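Local structure of trehalose synthase regulatory protein (Candida albicans, 5HUS) at residues E97-F101 with L145-V149. The protein probably serves as a regulatory subunit of the trehalose synthase complex, represented here by its C-terminal, trehalose-phosphatase-like domain of the HAD clan. Residues are numbered along the deposited sequence; the frame is centred on the assembly and turned at random.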
ATOM      1  N   GLU A  97       3.603  -2.369   6.187  1.00 16.61           N
ATOM      2  CA  GLU A  97       3.989  -3.558   5.420  1.00 17.53           C
ATOM      3  C   GLU A  97       2.937  -3.912   4.380  1.00 18.49           C
ATOM      4  O   GLU A  97       2.506  -5.065   4.254  1.00 17.16           O
ATOM      5  CB  GLU A  97       4.262  -4.746   6.352  1.00 19.31           C
ATOM      6  CG  GLU A  97       5.422  -4.474   7.313  1.00 19.41           C
ATOM      7  CD  GLU A  97       6.015  -5.731   7.921  1.00 18.04           C
ATOM      8  OE1 GLU A  97       6.136  -6.757   7.208  1.00 17.19           O
ATOM      9  OE2 GLU A  97       6.376  -5.685   9.114  1.00 19.40           O
ATOM     10  N   ASN A  98       2.523  -2.882   3.653  1.00 15.55           N
ATOM     11  CA  ASN A  98       1.634  -3.000   2.507  1.00 16.59           C
ATOM     12  C   ASN A  98       0.270  -3.578   2.846  1.00 20.53           C
ATOM     13  O   ASN A  98      -0.423  -4.069   1.968  1.00 18.77           O
ATOM     14  CB  ASN A  98       2.300  -3.839   1.412  1.00 18.33           C
ATOM     15  CG  ASN A  98       1.700  -3.596   0.050  1.00 29.74           C
ATOM     16  OD1 ASN A  98       1.565  -4.519  -0.757  1.00 35.31           O
ATOM     17  ND2 ASN A  98       1.312  -2.352  -0.212  1.00 27.29           N
ATOM     18  N   GLY A  99      -0.126  -3.506   4.111  1.00 15.27           N
ATOM     19  CA  GLY A  99      -1.452  -3.965   4.476  1.00 16.99           C
ATOM     20  C   GLY A  99      -1.524  -4.941   5.635  1.00 19.49           C
ATOM     21  O   GLY A  99      -2.609  -5.180   6.168  1.00 18.13           O
ATOM     22  N   ASN A 100      -0.387  -5.505   6.032  1.00 16.80           N
ATOM     23  CA  ASN A 100      -0.387  -6.503   7.106  1.00 14.82           C
ATOM     24  C   ASN A 100      -0.811  -5.927   8.456  1.00 19.63           C
ATOM     25  O   ASN A 100      -1.312  -6.648   9.316  1.00 18.70           O
ATOM     26  CB  ASN A 100       0.996  -7.149   7.230  1.00 17.67           C
ATOM     27  CG  ASN A 100       1.270  -8.117   6.109  1.00 18.76           C
ATOM     28  OD1 ASN A 100       0.789  -9.256   6.124  1.00 19.28           O
ATOM     29  ND2 ASN A 100       2.034  -7.669   5.115  1.00 16.27           N
ATOM     30  N   PHE A 101      -0.612  -4.627   8.635  1.00 16.52           N
ATOM     31  CA  PHE A 101      -0.949  -3.957   9.892  1.00 17.31           C
ATOM     32  C   PHE A 101      -1.604  -2.614   9.635  1.00 19.19           C
ATOM     33  O   PHE A 101      -1.196  -1.891   8.741  1.00 18.34           O
ATOM     34  CB  PHE A 101       0.302  -3.764  10.754  1.00 15.54           C
ATOM     35  CG  PHE A 101       1.103  -5.021  10.937  1.00 17.75           C
ATOM     36  CD1 PHE A 101       0.726  -5.973  11.875  1.00 18.52           C
ATOM     37  CD2 PHE A 101       2.229  -5.257  10.160  1.00 19.09           C
ATOM     38  CE1 PHE A 101       1.461  -7.142  12.035  1.00 20.19           C
ATOM     39  CE2 PHE A 101       2.968  -6.422  10.313  1.00 18.87           C
ATOM     40  CZ  PHE A 101       2.584  -7.365  11.255  1.00 18.92           C
ATOM     41  N   LEU A 145      11.167  -8.102   7.550  1.00 18.51           N
ATOM     42  CA  LEU A 145      10.298  -7.324   8.424  1.00 16.66           C
ATOM     43  C   LEU A 145       9.433  -8.311   9.224  1.00 19.33           C
ATOM     44  O   LEU A 145       9.823  -9.469   9.392  1.00 20.66           O
ATOM     45  CB  LEU A 145       9.472  -6.327   7.608  1.00 20.10           C
ATOM     46  CG  LEU A 145      10.324  -5.340   6.790  1.00 22.52           C
ATOM     47  CD1 LEU A 145       9.483  -4.271   6.095  1.00 24.54           C
ATOM     48  CD2 LEU A 145      11.403  -4.683   7.662  1.00 18.92           C
ATOM     49  N   ASP A 146       8.278  -7.884   9.725  1.00 17.67           N
ATOM     50  CA  ASP A 146       7.489  -8.773  10.577  1.00 19.14           C
ATOM     51  C   ASP A 146       6.590  -9.711   9.774  1.00 18.56           C
ATOM     52  O   ASP A 146       6.293 -10.825  10.219  1.00 20.49           O
ATOM     53  CB  ASP A 146       6.649  -7.967  11.570  1.00 19.47           C
ATOM     54  CG  ASP A 146       7.504  -7.170  12.539  1.00 25.25           C
ATOM     55  OD1 ASP A 146       8.649  -7.587  12.801  1.00 28.22           O
ATOM     56  OD2 ASP A 146       7.037  -6.121  13.027  1.00 27.71           O
ATOM     57  N   ALA A 147       6.172  -9.272   8.587  1.00 17.04           N
ATOM     58  CA  ALA A 147       5.240 -10.048   7.767  1.00 19.86           C
ATOM     59  C   ALA A 147       5.590  -9.998   6.282  1.00 20.21           C
ATOM     60  O   ALA A 147       4.807 -10.435   5.437  1.00 25.02           O
ATOM     61  CB  ALA A 147       3.809  -9.554   7.984  1.00 17.24           C
ATOM     62  N   THR A 148       6.762  -9.459   5.966  1.00 16.61           N
ATOM     63  CA  THR A 148       7.230  -9.424   4.589  1.00 18.03           C
ATOM     64  C   THR A 148       8.724  -9.680   4.567  1.00 16.63           C
ATOM     65  O   THR A 148       9.418  -9.435   5.554  1.00 18.18           O
ATOM     66  CB  THR A 148       6.911  -8.069   3.893  1.00 25.52           C
ATOM     67  OG1 THR A 148       7.267  -6.989   4.753  1.00 25.50           O
ATOM     68  CG2 THR A 148       5.438  -7.951   3.587  1.00 26.23           C
ATOM     69  N   VAL A 149       9.210 -10.213   3.454  1.00 20.77           N
ATOM     70  CA  VAL A 149      10.639 -10.430   3.276  1.00 19.85           C
ATOM     71  C   VAL A 149      11.024  -9.866   1.919  1.00 22.34           C
ATOM     72  O   VAL A 149      10.311 -10.067   0.931  1.00 22.22           O
ATOM     73  CB  VAL A 149      11.025 -11.925   3.367  1.00 21.00           C
ATOM     74  CG1 VAL A 149      12.537 -12.097   3.239  1.00 25.08           C
ATOM     75  CG2 VAL A 149      10.523 -12.544   4.679  1.00 20.40           C
TER
HETATM   76  O   HOH W   1       5.668  -4.288  11.272  1.00 18.89           O
HETATM   77  O   HOH W   2       2.376 -10.455   4.155  1.00 30.57           O
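Glu97 reaches into the turn 145-149, and its carboxylate takes three hydrogen bonds from that turn. Its CB and CG run alongside Thr148, CG lying 4.0 Å from OG1. Beyond CG the chain is extended (chi2 -161°), which carries CD to within 3.5 Å of Leu145 CB and brings it level with the edge of the Phe101 ring, in the ring plane. At the tip the two oxygens divide the work. OE1 accepts from Ala147 N at 2.9 Å, on the syn side and 23° out of the carboxylate plane. Thr148 OG1 donates to the same oxygen at 2.7 Å, 38° out of the plane through the opposite face. OE2 takes Asp146 N at 3.0 Å, again on the syn side. Grips on both oxygens should fix the rotation of the group. Glu97 OE2 and Asp146 OD2 are 4.0 Å apart, a like-charge approach; water 1 lies within hydrogen-bonding distance of both and bridges them, and a salt bridge from OD2 to Arg79 probably eases the repulsion.

Beside this polar centre, Ala147 CB packs on the Asn100 amide, 3.5 Å from CG, and on the Phe101 ring, which it approaches obliquely. Asn100 ND2 donates to Glu97 O at 2.8 Å in the carbonyl plane, tying the amide to its own loop, while water 2 joins Asn100 OD1 to Ala147 O.

Asn100 and Phe101 both face Ala96, a classic beta bulge where strands 93-96 and 101-103 of the main sheet pair. The partner turn, closed by Leu145 N to Thr148 O, links antiparallel strands 141-144 and 149-152. The contact thus joins the mixed core sheet to the separate four-stranded sheet, consistent with the core-plus-cap architecture of HAD-clan phosphatases.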